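PDB 5DQP: EDTA monooxygenase from EDTA-degrading bacterium BNC1, which probably acts as an FMN-dependent monooxygenase that uses reduced flavin from a partner reductase and molecular oxygen to attack EDTA. Local coordinates for residues Asn13-Leu18 against Lys66-Tyr71; Ala95-Ser100 against Glu151-Val156; Ile109-Leu114 against Leu198-Pro203; Leu234-Ala239 against Met337-Leu342; Pro265-Leu270 against Asp379-Asn384. One frame throughout, in Å; residues are numbered along the deposited sequence.

From the N terminus, contact 1 closes the first loop, joining the segments that follow strands 7-11 and 52-55. Contact 2 then ties the loop just after strand 90-96 to helix 143-161, and contact 3 ties helix 102-115 to the loop before strand 210-213; the two cross, since their segments alternate along the chain. Contacts 4 and 5 cross likewise: helices 237-253 and 331-344 meet before strand 262-271 takes strand 380-383 as its parallel neighbour. Strand 380-383 also pairs with strand 7-11, which closes the barrel, and Val17 of contact 1 packs on Asn384 and Val268 of contact 5. Leu234 links contact 4 to contact 5, about 16 Å away between centres.

Contact 1: Asn13-Leu18 against Lys66-Tyr71; sequences NSSGVL and KVRPEY
Arg68 sets its CG between its own backbone N and carbonyl carbon (chi1 55°), and a bend at the next torsion brings CD up to the turn formed by Asn13 to Gly16, while Ser14 holds OG anti to its backbone N and facing Pro69. From there the guanidinium meets the turn's carbonyls. Arg68 NE donates to Gly16 O at 2.7 Å, with 162° at the hydrogen; the oxygen lies at the edge of the guanidinium, close to its plane, and the bond runs nearly along the C=O axis. Val17 O is 3.1 Å from Arg68 NH2, but the angle is too poor for a hydrogen bond, and Leu18 O stands over one face of the group. Ser14 OG donates to Pro69 O at 2.8 Å. Arg68 CD is flanked by two hydroxyls, lying 3.5 Å from both Ser14 OG and Ser15 OG, the latter bonded to Ser21. Asn13 to Gly16 is a type II' beta turn, and both segments belong to loops that follow barrel strands, 7-11 and 52-55, of the luciferase-like TIM barrel. An alanine in place of Arg68 would probably deprive Gly16 O of its short NE-H bond and open a gap beside the turn. Farther along, Asn13 ND2 gives Glu70 O a weak bond of 3.3 Å and also bonds to Ala56 O; the same nitrogen lies at the edge of the Tyr71 ring, 4.0 Å from CD1. Tyr71 is near Asp57, a predicted FMN ligand, and packs on Asn199 of the second subunit.

Contact 2: Ala95-Ser100 against Glu151-Val156; sequences ASTSFS and EEFLEV
Phe153 reaches from its helix to Thr97 and Ser100 with CG anti to the backbone N (chi1 -167°); the near half of the side chain lies on Thr97 and the far end on Ser100. CB lies 4.0 Å from Thr97 CB. At the root of the ring, Phe153 CG is 3.7 Å from Thr97 CG2, and on one side of it CD1 approaches that methyl to 3.5 Å. The other ortho carbon, CD2, turns to the backbone instead, with Thr97 O 3.6 Å away. Ring and backbone overlap squarely: Thr97 CA stands 4.1 Å from the Phe153 ring centroid and 11° off the ring normal, a CH-pi contact over the face. Toward the tip, Ser100 O lies at the edge of the ring, near its plane, 3.5 Å from Phe153 CE2, and CZ meets Ser100 CB. An alanine at Phe153 would probably open a gap beside Thr97 CA and leave Ser100 CB and O without the ring beside them. Bonds within the turn fix the loop that meets the ring. Ser100 OG donates to Ser96 O at 2.8 Å, in the carbonyl plane, and Ser96 OG receives Ser98 N in an ST turn while also bonding to Thr127. Thr97 OG1 is engaged with Val125 O, and Thr97 CG2 also touches Leu154 CD2, 3.7 Å away, the two side chains crossing at about a right angle. This packing seats helix 143-161 against the loop that leaves strand 90-96; Leu105 of helix 102-115 also packs on Phe153, and Phe226 of helix 217-226 on Leu154.

Contact 3: Ile109-Leu114 against Leu198-Pro203; sequences IASVNL and LNVPLP
Val200 pushes its two methyls against the helix at Ala110 and Ser111, a branched bump meeting a shallow hollow. CG1, anti to the backbone N (chi1 179°), is the branch that enters between Ala110 and Leu114: it lies 3.8 Å from Ala110 CB and 3.9 Å from Leu114 CD2, residues one helical turn apart. The small alanine makes room for it, and Leu114 forms the wall beyond. CG2 takes the other direction, to 3.5 Å from Ser111 OG. That is packing against a methyl; the polar partners of the hydroxyl include Arg107 O in its own helix and the backbone N of Asp74 of the second subunit. Ala110 CB is met more loosely by Leu198 CD2, at 4.3 Å. Leu114 is the reciprocal bump, a fork set against two prolines. Its CD2 presses on Pro201 CD at 3.7 Å, the side chains crossing at about a right angle, while its CD1 rests 3.9 Å from Pro203 CG. No hydrogen bond joins the segments, so the two are held by van der Waals packing. The contact lays the loop before strand 210-213 along helix 102-115. Trp161 of helix 143-161 packs on both Ala110 and Leu198, Phe166 and Trp168 pack on Pro201, and Pro72 and Phe33 of the second subunit press on Val200 and Pro201, placing this loop between the barrel's outer helices and the dimer partner.

Contact 4: Leu234-Ala239 against Met337-Leu342; sequences LGSKPA and MVDVAL
Val340 lays its CG2 methyl over the peptide that joins Gly235 to Ser236, with Gly235 C and Ser236 N each 3.5 Å from that methyl. The chain therefore runs very close to the helix, and the CA atoms of Ser236 and Val340 are 4.6 Å apart. Ser236 CB meets the same Val340 methyl at 4.1 Å. Beside it Asp339, with CG anti to its backbone N (chi1 -168°), extends toward the serine, but the model brings Asp339 OD2 and Ser236 OG too close together for any bond to be read from them, and the exact position of either oxygen is doubtful. With that caution, Ser236 OG accepts from Ala239 N at 2.9 Å. Arg354 fastens the approach, donating to the carbonyl oxygens of Leu234 and Gly235, and it packs on Val340 together with Leu351. Ser236 occupies the N-cap of helix 237-253, which follows strand 229-233, so the contact sets a beta-alpha junction of the TIM barrel against helix 331-344, part of the long excursion between strands 262-271 and 358-360.

Contact 5: Pro265-Leu270 against Asp379-Asn384; sequences PSFVPL and DGFVIN
Strands 265-267 and 380-383 run parallel, their axes 4.7 Å apart at closest approach and inclined by 33°, with Ser266 opposite Val382 and Phe267 opposite Ile383. Val382 N donates to Pro265 O, Phe267 N to Val382 O at 3.1 Å, and Asn384 N to Phe267 O at 2.9 Å. On the face carrying Ser266 and Val382, Ser266 OG lies 3.8 Å from Val382 CB and accepts a hydrogen bond from Trp11 NE1. The other face, with Phe267 and Ile383, is apolar: Phe381 CB sits at the edge of the Phe267 ring, 4.0 Å from CE1, and both phenylalanines pack on Leu369 of helix 362-374. Pro269 CG meets Ile383 CG2 at 3.8 Å. Pro265, which has no N-H to offer, sets CD 3.1 Å from Gly380 O and also touches the Phe381 ring. A water lies 3.2 Å from Asn384 ND2, whose hydrogen it accepts, and bonds to Ser266 OG as well. The chemistry is thus divided by face, an apolar seam toward the covering helix and a mixed side where Ser266 OG, Trp11 and one water meet beside Val382, consistent with the helix-covered outside and the interior of a TIM barrel.

Contact 1: Asn13-Leu18 against Lys66-Tyr71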
# COMPACT_ATOMS: atom_id res chain seq x y z
N ASN A 13 1.53 -9.37 -11.91
CA ASN A 13 1.08 -8.09 -12.45
C ASN A 13 -0.00 -8.23 -13.52
O ASN A 13 0.12 -9.02 -14.47
CB ASN A 13 2.26 -7.34 -13.06
CG ASN A 13 3.24 -6.89 -12.02
OD1 ASN A 13 4.00 -7.68 -11.52
ND2 ASN A 13 3.23 -5.62 -11.69
N SER A 14 -1.04 -7.40 -13.40
CA SER A 14 -1.93 -7.05 -14.52
C SER A 14 -2.49 -8.31 -15.16
O SER A 14 -3.02 -9.18 -14.44
CB SER A 14 -1.15 -6.13 -15.47
OG SER A 14 -1.98 -5.74 -16.56
N SER A 15 -2.42 -8.47 -16.49
CA SER A 15 -3.12 -9.54 -17.19
C SER A 15 -2.19 -10.65 -17.64
O SER A 15 -2.65 -11.61 -18.26
CB SER A 15 -3.86 -8.97 -18.41
OG SER A 15 -2.98 -8.24 -19.24
N GLY A 16 -0.91 -10.56 -17.32
CA GLY A 16 0.10 -11.44 -17.88
C GLY A 16 1.24 -10.63 -18.47
O GLY A 16 1.14 -9.43 -18.69
N VAL A 17 2.34 -11.35 -18.74
CA VAL A 17 3.54 -10.70 -19.27
C VAL A 17 3.40 -10.37 -20.76
O VAL A 17 3.98 -9.38 -21.22
CB VAL A 17 4.81 -11.55 -19.02
CG1 VAL A 17 4.65 -12.92 -19.58
CG2 VAL A 17 6.02 -10.89 -19.67
N LEU A 18 2.63 -11.13 -21.53
CA LEU A 18 2.53 -10.79 -22.95
C LEU A 18 1.75 -9.49 -23.14
O LEU A 18 0.75 -9.24 -22.46
CB LEU A 18 1.88 -11.94 -23.73
CG LEU A 18 2.70 -13.23 -23.71
CD1 LEU A 18 2.13 -14.23 -24.71
CD2 LEU A 18 4.25 -13.01 -23.93
N LYS A 66 -0.80 -0.94 -27.91
CA LYS A 66 -0.52 -2.34 -28.17
C LYS A 66 0.00 -3.09 -26.95
O LYS A 66 0.37 -4.27 -27.09
CB LYS A 66 0.51 -2.45 -29.30
CG LYS A 66 0.10 -1.76 -30.59
CD LYS A 66 -1.16 -2.39 -31.16
CE LYS A 66 -1.55 -1.78 -32.51
NZ LYS A 66 -2.69 -2.50 -33.15
N VAL A 67 0.09 -2.45 -25.79
CA VAL A 67 0.74 -3.08 -24.63
C VAL A 67 -0.12 -2.85 -23.40
O VAL A 67 -0.32 -1.71 -22.97
CB VAL A 67 2.16 -2.55 -24.39
CG1 VAL A 67 2.75 -3.24 -23.18
CG2 VAL A 67 3.03 -2.78 -25.62
N ARG A 68 -0.61 -3.93 -22.82
CA ARG A 68 -1.35 -3.82 -21.58
C ARG A 68 -0.53 -3.02 -20.56
O ARG A 68 0.71 -3.10 -20.55
CB ARG A 68 -1.69 -5.22 -21.05
CG ARG A 68 -0.49 -6.13 -20.88
CD ARG A 68 -0.08 -6.21 -19.43
NE ARG A 68 1.25 -6.80 -19.29
CZ ARG A 68 2.38 -6.20 -19.65
NH1 ARG A 68 2.36 -4.97 -20.18
NH2 ARG A 68 3.54 -6.82 -19.50
N PRO A 69 -1.18 -2.20 -19.73
CA PRO A 69 -0.45 -1.51 -18.65
C PRO A 69 0.02 -2.52 -17.61
O PRO A 69 -0.77 -3.33 -17.13
CB PRO A 69 -1.48 -0.54 -18.07
CG PRO A 69 -2.81 -1.16 -18.39
CD PRO A 69 -2.64 -1.94 -19.67
N GLU A 70 1.32 -2.50 -17.31
CA GLU A 70 1.89 -3.52 -16.43
C GLU A 70 1.63 -3.22 -14.96
O GLU A 70 1.54 -4.15 -14.15
CB GLU A 70 3.40 -3.64 -16.66
CG GLU A 70 3.98 -4.89 -16.01
CD GLU A 70 5.48 -5.08 -16.24
OE1 GLU A 70 6.14 -5.81 -15.46
OE2 GLU A 70 5.99 -4.49 -17.22
N TYR A 71 1.49 -1.94 -14.61
CA TYR A 71 1.42 -1.49 -13.23
C TYR A 71 0.11 -0.76 -12.95
O TYR A 71 0.11 0.45 -12.66
CB TYR A 71 2.62 -0.59 -12.92
CG TYR A 71 3.92 -1.01 -13.62
CD1 TYR A 71 4.56 -2.20 -13.28
CD2 TYR A 71 4.52 -0.20 -14.57
CE1 TYR A 71 5.75 -2.58 -13.89
CE2 TYR A 71 5.72 -0.58 -15.20
CZ TYR A 71 6.32 -1.75 -14.84
OH TYR A 71 7.50 -2.13 -15.42

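Contact 2: Ala95-Ser100 against Glu151-Val156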
# COMPACT_ATOMS: atom_id res chain seq x y z
N ALA A 95 9.44 -1.46 -4.76
CA ALA A 95 9.38 -0.01 -4.59
C ALA A 95 10.78 0.58 -4.72
O ALA A 95 11.77 -0.04 -4.34
CB ALA A 95 8.76 0.37 -3.24
N SER A 96 10.84 1.81 -5.23
CA SER A 96 12.08 2.45 -5.64
C SER A 96 12.79 3.14 -4.47
O SER A 96 12.16 3.79 -3.64
CB SER A 96 11.79 3.48 -6.73
OG SER A 96 12.98 4.19 -7.10
N THR A 97 14.11 3.03 -4.44
CA THR A 97 14.87 3.86 -3.50
C THR A 97 15.09 5.28 -4.03
O THR A 97 15.56 6.15 -3.28
CB THR A 97 16.23 3.22 -3.18
OG1 THR A 97 16.94 3.00 -4.40
CG2 THR A 97 16.04 1.90 -2.43
N SER A 98 14.78 5.53 -5.30
CA SER A 98 15.06 6.82 -5.91
C SER A 98 13.98 7.84 -5.59
O SER A 98 14.29 9.01 -5.36
CB SER A 98 15.16 6.67 -7.43
OG SER A 98 16.22 5.81 -7.77
N PHE A 99 12.75 7.42 -5.61
CA PHE A 99 11.63 8.28 -5.39
C PHE A 99 10.69 7.65 -4.38
O PHE A 99 9.55 7.36 -4.65
CB PHE A 99 10.92 8.55 -6.70
CG PHE A 99 11.83 9.03 -7.77
CD1 PHE A 99 12.27 10.31 -7.78
CD2 PHE A 99 12.32 8.17 -8.72
CE1 PHE A 99 13.13 10.74 -8.73
CE2 PHE A 99 13.17 8.59 -9.68
CZ PHE A 99 13.58 9.88 -9.69
N SER A 100 11.21 7.46 -3.20
CA SER A 100 10.44 7.12 -2.02
C SER A 100 11.05 7.88 -0.85
O SER A 100 12.24 8.18 -0.84
CB SER A 100 10.44 5.60 -1.76
OG SER A 100 9.76 4.89 -2.78
N GLU A 151 22.08 2.55 -1.39
CA GLU A 151 22.80 1.99 -0.27
C GLU A 151 22.47 2.73 1.03
O GLU A 151 22.23 2.11 2.06
CB GLU A 151 24.29 2.01 -0.58
CG GLU A 151 25.12 1.03 0.23
CD GLU A 151 25.36 1.50 1.65
OE1 GLU A 151 25.67 2.70 1.84
OE2 GLU A 151 25.23 0.67 2.59
N GLU A 152 22.42 4.06 0.98
CA GLU A 152 22.06 4.81 2.19
C GLU A 152 20.60 4.59 2.57
O GLU A 152 20.26 4.46 3.75
CB GLU A 152 22.36 6.30 1.99
CG GLU A 152 22.32 7.08 3.31
CD GLU A 152 22.43 8.59 3.15
OE1 GLU A 152 21.91 9.30 4.04
OE2 GLU A 152 23.01 9.07 2.14
N PHE A 153 19.72 4.56 1.57
CA PHE A 153 18.31 4.26 1.79
C PHE A 153 18.13 2.93 2.53
O PHE A 153 17.32 2.82 3.45
CB PHE A 153 17.60 4.23 0.42
CG PHE A 153 16.10 4.23 0.50
CD1 PHE A 153 15.40 3.09 0.85
CD2 PHE A 153 15.39 5.37 0.19
CE1 PHE A 153 14.02 3.09 0.89
CE2 PHE A 153 14.02 5.37 0.25
CZ PHE A 153 13.34 4.24 0.59
N LEU A 154 18.85 1.89 2.10
CA LEU A 154 18.72 0.59 2.73
C LEU A 154 19.24 0.60 4.16
O LEU A 154 18.65 -0.04 5.04
CB LEU A 154 19.45 -0.47 1.91
CG LEU A 154 18.60 -1.18 0.84
CD1 LEU A 154 17.46 -1.91 1.52
CD2 LEU A 154 18.05 -0.19 -0.12
N GLU A 155 20.33 1.34 4.42
CA GLU A 155 20.79 1.50 5.80
C GLU A 155 19.73 2.19 6.66
O GLU A 155 19.50 1.79 7.81
CB GLU A 155 22.09 2.30 5.86
CG GLU A 155 23.26 1.73 5.11
CD GLU A 155 24.51 2.60 5.26
OE1 GLU A 155 24.47 3.58 6.03
OE2 GLU A 155 25.54 2.29 4.61
N VAL A 156 19.13 3.25 6.15
CA VAL A 156 18.09 3.93 6.92
C VAL A 156 16.97 2.96 7.21
O VAL A 156 16.57 2.78 8.36
CB VAL A 156 17.58 5.18 6.17
CG1 VAL A 156 16.39 5.74 6.93
CG2 VAL A 156 18.69 6.22 6.03

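Contact 3: Ile109-Leu114 against Leu198-Pro203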
# COMPACT_ATOMS: atom_id res chain seq x y z
N ILE A 109 6.17 -1.02 4.23
CA ILE A 109 6.57 -2.43 4.11
C ILE A 109 6.45 -3.14 5.47
O ILE A 109 6.02 -4.30 5.54
CB ILE A 109 7.99 -2.56 3.54
CG1 ILE A 109 8.10 -1.86 2.18
CG2 ILE A 109 8.44 -4.05 3.50
CD1 ILE A 109 7.24 -2.47 1.09
N ALA A 110 6.86 -2.48 6.55
CA ALA A 110 6.79 -3.12 7.86
C ALA A 110 5.36 -3.33 8.30
O ALA A 110 5.04 -4.34 8.94
CB ALA A 110 7.54 -2.28 8.91
N SER A 111 4.46 -2.41 7.94
CA SER A 111 3.06 -2.59 8.26
C SER A 111 2.48 -3.77 7.51
O SER A 111 1.74 -4.57 8.09
CB SER A 111 2.24 -1.33 7.91
OG SER A 111 2.71 -0.17 8.57
N VAL A 112 2.75 -3.87 6.21
CA VAL A 112 2.07 -4.90 5.46
C VAL A 112 2.63 -6.25 5.85
O VAL A 112 1.91 -7.25 5.89
CB VAL A 112 2.13 -4.65 3.93
CG1 VAL A 112 3.54 -4.91 3.37
CG2 VAL A 112 1.08 -5.49 3.23
N ASN A 113 3.92 -6.29 6.19
CA ASN A 113 4.54 -7.53 6.64
C ASN A 113 3.88 -8.01 7.93
O ASN A 113 3.40 -9.15 8.02
CB ASN A 113 6.04 -7.33 6.85
CG ASN A 113 6.78 -8.65 7.05
OD1 ASN A 113 6.57 -9.61 6.29
ND2 ASN A 113 7.63 -8.70 8.06
N LEU A 114 3.86 -7.13 8.94
CA LEU A 114 3.28 -7.44 10.24
C LEU A 114 1.79 -7.76 10.11
O LEU A 114 1.32 -8.77 10.64
CB LEU A 114 3.53 -6.27 11.19
CG LEU A 114 3.22 -6.40 12.68
CD1 LEU A 114 3.96 -7.57 13.26
CD2 LEU A 114 3.65 -5.12 13.40
N LEU A 198 10.89 4.28 14.13
CA LEU A 198 9.73 3.85 13.37
C LEU A 198 8.58 3.54 14.32
O LEU A 198 8.79 3.04 15.42
CB LEU A 198 10.07 2.61 12.56
CG LEU A 198 9.18 2.17 11.41
CD1 LEU A 198 9.21 3.24 10.34
CD2 LEU A 198 9.69 0.82 10.87
N ASN A 199 7.35 3.83 13.87
CA ASN A 199 6.15 3.52 14.63
C ASN A 199 5.49 2.20 14.18
O ASN A 199 4.27 2.05 14.26
CB ASN A 199 5.16 4.68 14.56
CG ASN A 199 4.66 4.95 13.15
OD1 ASN A 199 5.22 4.47 12.17
ND2 ASN A 199 3.61 5.74 13.05
N VAL A 200 6.28 1.23 13.76
CA VAL A 200 5.81 -0.13 13.51
C VAL A 200 6.86 -1.02 14.15
O VAL A 200 8.05 -0.84 13.87
CB VAL A 200 5.66 -0.44 12.01
CG1 VAL A 200 5.18 -1.89 11.82
CG2 VAL A 200 4.72 0.55 11.31
N PRO A 201 6.49 -1.97 15.00
CA PRO A 201 7.52 -2.71 15.74
C PRO A 201 8.09 -3.89 14.96
O PRO A 201 7.42 -4.51 14.13
CB PRO A 201 6.76 -3.21 16.97
CG PRO A 201 5.39 -3.49 16.38
CD PRO A 201 5.13 -2.40 15.37
N LEU A 202 9.36 -4.19 15.25
CA LEU A 202 10.00 -5.37 14.69
C LEU A 202 9.26 -6.61 15.16
O LEU A 202 9.00 -6.75 16.36
CB LEU A 202 11.46 -5.45 15.12
CG LEU A 202 12.37 -6.51 14.48
CD1 LEU A 202 12.51 -6.26 12.97
CD2 LEU A 202 13.72 -6.45 15.13
N PRO A 203 8.89 -7.51 14.27
CA PRO A 203 8.25 -8.75 14.70
C PRO A 203 9.28 -9.69 15.31
O PRO A 203 10.48 -9.53 15.06
CB PRO A 203 7.67 -9.32 13.39
CG PRO A 203 7.73 -8.15 12.39
CD PRO A 203 8.96 -7.40 12.81

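Contact 4: Leu234-Ala239 against Met337-Leu342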
# COMPACT_ATOMS: atom_id res chain seq x y z
N LEU A 234 17.54 -15.89 -17.15
CA LEU A 234 17.64 -17.30 -17.50
C LEU A 234 18.45 -17.42 -18.79
O LEU A 234 17.92 -17.58 -19.89
CB LEU A 234 16.25 -17.92 -17.60
CG LEU A 234 16.30 -19.44 -17.86
CD1 LEU A 234 16.39 -20.18 -16.57
CD2 LEU A 234 15.10 -19.92 -18.69
N GLY A 235 19.77 -17.29 -18.64
CA GLY A 235 20.67 -17.36 -19.77
C GLY A 235 21.19 -18.77 -19.83
O GLY A 235 20.41 -19.73 -19.75
N SER A 236 22.51 -18.94 -19.93
CA SER A 236 23.04 -20.28 -20.01
C SER A 236 23.11 -20.89 -18.62
O SER A 236 23.26 -20.18 -17.63
CB SER A 236 24.42 -20.29 -20.66
OG SER A 236 25.42 -19.88 -19.72
N LYS A 237 22.97 -22.21 -18.56
CA LYS A 237 23.14 -22.91 -17.29
C LYS A 237 24.53 -22.70 -16.70
O LYS A 237 24.62 -22.48 -15.48
CB LYS A 237 22.85 -24.40 -17.48
CG LYS A 237 22.82 -25.21 -16.19
CD LYS A 237 21.97 -26.44 -16.38
CE LYS A 237 22.67 -27.71 -15.92
NZ LYS A 237 23.44 -28.27 -17.04
N PRO A 238 25.64 -22.77 -17.46
CA PRO A 238 26.95 -22.46 -16.86
C PRO A 238 27.04 -21.05 -16.32
O PRO A 238 27.53 -20.84 -15.20
CB PRO A 238 27.93 -22.68 -18.02
CG PRO A 238 27.25 -23.71 -18.86
CD PRO A 238 25.78 -23.33 -18.82
N ALA A 239 26.59 -20.05 -17.07
CA ALA A 239 26.54 -18.71 -16.51
C ALA A 239 25.57 -18.64 -15.34
O ALA A 239 25.72 -17.78 -14.47
CB ALA A 239 26.18 -17.71 -17.60
N MET A 337 23.64 -15.31 -25.64
CA MET A 337 22.94 -16.12 -26.62
C MET A 337 23.86 -17.18 -27.21
O MET A 337 23.41 -18.29 -27.49
CB MET A 337 22.40 -15.22 -27.72
CG MET A 337 21.12 -14.50 -27.32
SD MET A 337 20.48 -13.67 -28.79
CE MET A 337 21.62 -12.29 -28.88
N VAL A 338 25.14 -16.87 -27.38
CA VAL A 338 26.07 -17.88 -27.89
C VAL A 338 26.23 -19.00 -26.87
O VAL A 338 26.16 -20.19 -27.23
CB VAL A 338 27.43 -17.25 -28.25
CG1 VAL A 338 28.41 -18.34 -28.53
CG2 VAL A 338 27.26 -16.39 -29.48
N ASP A 339 26.40 -18.65 -25.60
CA ASP A 339 26.54 -19.65 -24.54
C ASP A 339 25.31 -20.54 -24.45
O ASP A 339 25.43 -21.76 -24.32
CB ASP A 339 26.80 -18.94 -23.21
CG ASP A 339 27.26 -19.89 -22.12
OD1 ASP A 339 27.62 -21.05 -22.44
OD2 ASP A 339 27.29 -19.47 -20.93
N VAL A 340 24.12 -19.95 -24.54
CA VAL A 340 22.89 -20.74 -24.54
C VAL A 340 22.87 -21.71 -25.71
O VAL A 340 22.58 -22.90 -25.55
CB VAL A 340 21.65 -19.83 -24.57
CG1 VAL A 340 20.39 -20.68 -24.76
CG2 VAL A 340 21.54 -19.06 -23.27
N ALA A 341 23.17 -21.21 -26.92
CA ALA A 341 23.07 -22.08 -28.09
C ALA A 341 24.04 -23.25 -28.00
O ALA A 341 23.70 -24.38 -28.36
CB ALA A 341 23.32 -21.27 -29.37
N LEU A 342 25.27 -23.00 -27.52
CA LEU A 342 26.24 -24.08 -27.44
C LEU A 342 25.94 -25.02 -26.29
O LEU A 342 25.99 -26.25 -26.47
CB LEU A 342 27.65 -23.51 -27.30
CG LEU A 342 28.11 -22.73 -28.53
CD1 LEU A 342 29.47 -22.14 -28.25
CD2 LEU A 342 28.14 -23.61 -29.80

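Contact 5: Pro265-Leu270 against Asp379-Asn384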
# COMPACT_ATOMS: atom_id res chain seq x y z
N PRO A 265 16.37 -17.39 -11.08
CA PRO A 265 16.20 -16.96 -12.47
C PRO A 265 14.73 -16.85 -12.83
O PRO A 265 13.90 -17.62 -12.34
CB PRO A 265 16.90 -18.07 -13.28
CG PRO A 265 17.81 -18.76 -12.31
CD PRO A 265 17.01 -18.72 -11.01
N SER A 266 14.42 -15.88 -13.67
CA SER A 266 13.06 -15.54 -14.04
C SER A 266 12.84 -15.98 -15.48
O SER A 266 13.73 -15.80 -16.32
CB SER A 266 12.81 -14.02 -13.89
OG SER A 266 11.46 -13.68 -14.16
N PHE A 267 11.68 -16.54 -15.77
CA PHE A 267 11.42 -16.94 -17.14
C PHE A 267 9.92 -17.03 -17.39
O PHE A 267 9.11 -17.09 -16.46
CB PHE A 267 12.10 -18.28 -17.46
CG PHE A 267 11.41 -19.46 -16.87
CD1 PHE A 267 11.50 -19.73 -15.53
CD2 PHE A 267 10.64 -20.30 -17.66
CE1 PHE A 267 10.85 -20.81 -14.98
CE2 PHE A 267 10.00 -21.39 -17.10
CZ PHE A 267 10.10 -21.64 -15.77
N VAL A 268 9.58 -17.04 -18.68
CA VAL A 268 8.19 -17.11 -19.15
C VAL A 268 7.93 -18.54 -19.62
O VAL A 268 8.52 -18.96 -20.61
CB VAL A 268 7.95 -16.12 -20.29
CG1 VAL A 268 6.47 -16.18 -20.74
CG2 VAL A 268 8.37 -14.70 -19.87
N PRO A 269 7.07 -19.29 -18.96
CA PRO A 269 6.73 -20.62 -19.50
C PRO A 269 5.61 -20.56 -20.53
O PRO A 269 4.58 -19.91 -20.30
CB PRO A 269 6.30 -21.39 -18.24
CG PRO A 269 5.69 -20.33 -17.38
CD PRO A 269 6.44 -19.05 -17.65
N LEU A 270 5.77 -21.26 -21.64
CA LEU A 270 4.70 -21.46 -22.63
C LEU A 270 4.39 -22.95 -22.63
O LEU A 270 5.02 -23.74 -23.34
CB LEU A 270 5.13 -20.98 -24.01
CG LEU A 270 3.98 -20.78 -24.99
CD1 LEU A 270 2.97 -19.79 -24.40
CD2 LEU A 270 4.52 -20.26 -26.33
N ASP A 379 18.43 -21.49 -7.05
CA ASP A 379 17.78 -22.01 -5.86
C ASP A 379 16.27 -22.17 -6.03
O ASP A 379 15.60 -22.69 -5.13
CB ASP A 379 18.08 -21.11 -4.65
CG ASP A 379 19.59 -20.93 -4.43
OD1 ASP A 379 20.24 -21.91 -3.99
OD2 ASP A 379 20.13 -19.84 -4.73
N GLY A 380 15.74 -21.73 -7.16
CA GLY A 380 14.32 -21.74 -7.44
C GLY A 380 14.11 -20.79 -8.59
O GLY A 380 15.06 -20.36 -9.23
N PHE A 381 12.84 -20.45 -8.85
CA PHE A 381 12.54 -19.70 -10.07
C PHE A 381 11.40 -18.72 -9.85
O PHE A 381 10.53 -18.94 -9.01
CB PHE A 381 12.19 -20.63 -11.25
CG PHE A 381 13.27 -21.64 -11.53
CD1 PHE A 381 13.29 -22.85 -10.84
CD2 PHE A 381 14.29 -21.36 -12.41
CE1 PHE A 381 14.29 -23.78 -11.07
CE2 PHE A 381 15.29 -22.28 -12.65
CZ PHE A 381 15.28 -23.49 -11.95
N VAL A 382 11.44 -17.63 -10.61
CA VAL A 382 10.32 -16.71 -10.76
C VAL A 382 9.60 -17.08 -12.05
O VAL A 382 10.18 -16.99 -13.14
CB VAL A 382 10.77 -15.24 -10.79
CG1 VAL A 382 9.58 -14.32 -10.50
CG2 VAL A 382 11.98 -14.96 -9.83
N ILE A 383 8.34 -17.47 -11.92
CA ILE A 383 7.48 -17.87 -13.03
C ILE A 383 6.69 -16.66 -13.50
O ILE A 383 5.89 -16.09 -12.75
CB ILE A 383 6.52 -19.00 -12.59
CG1 ILE A 383 7.30 -20.16 -11.99
CG2 ILE A 383 5.60 -19.45 -13.72
CD1 ILE A 383 6.58 -20.77 -10.77
N ASN A 384 6.91 -16.26 -14.74
CA ASN A 384 6.31 -15.06 -15.32
C ASN A 384 5.26 -15.53 -16.33
O ASN A 384 5.56 -15.70 -17.52
CB ASN A 384 7.40 -14.21 -15.96
CG ASN A 384 6.99 -12.78 -16.23
OD1 ASN A 384 5.89 -12.34 -15.87
ND2 ASN A 384 7.90 -12.01 -16.87
O HOH W 1 10.96 -12.85 -17.21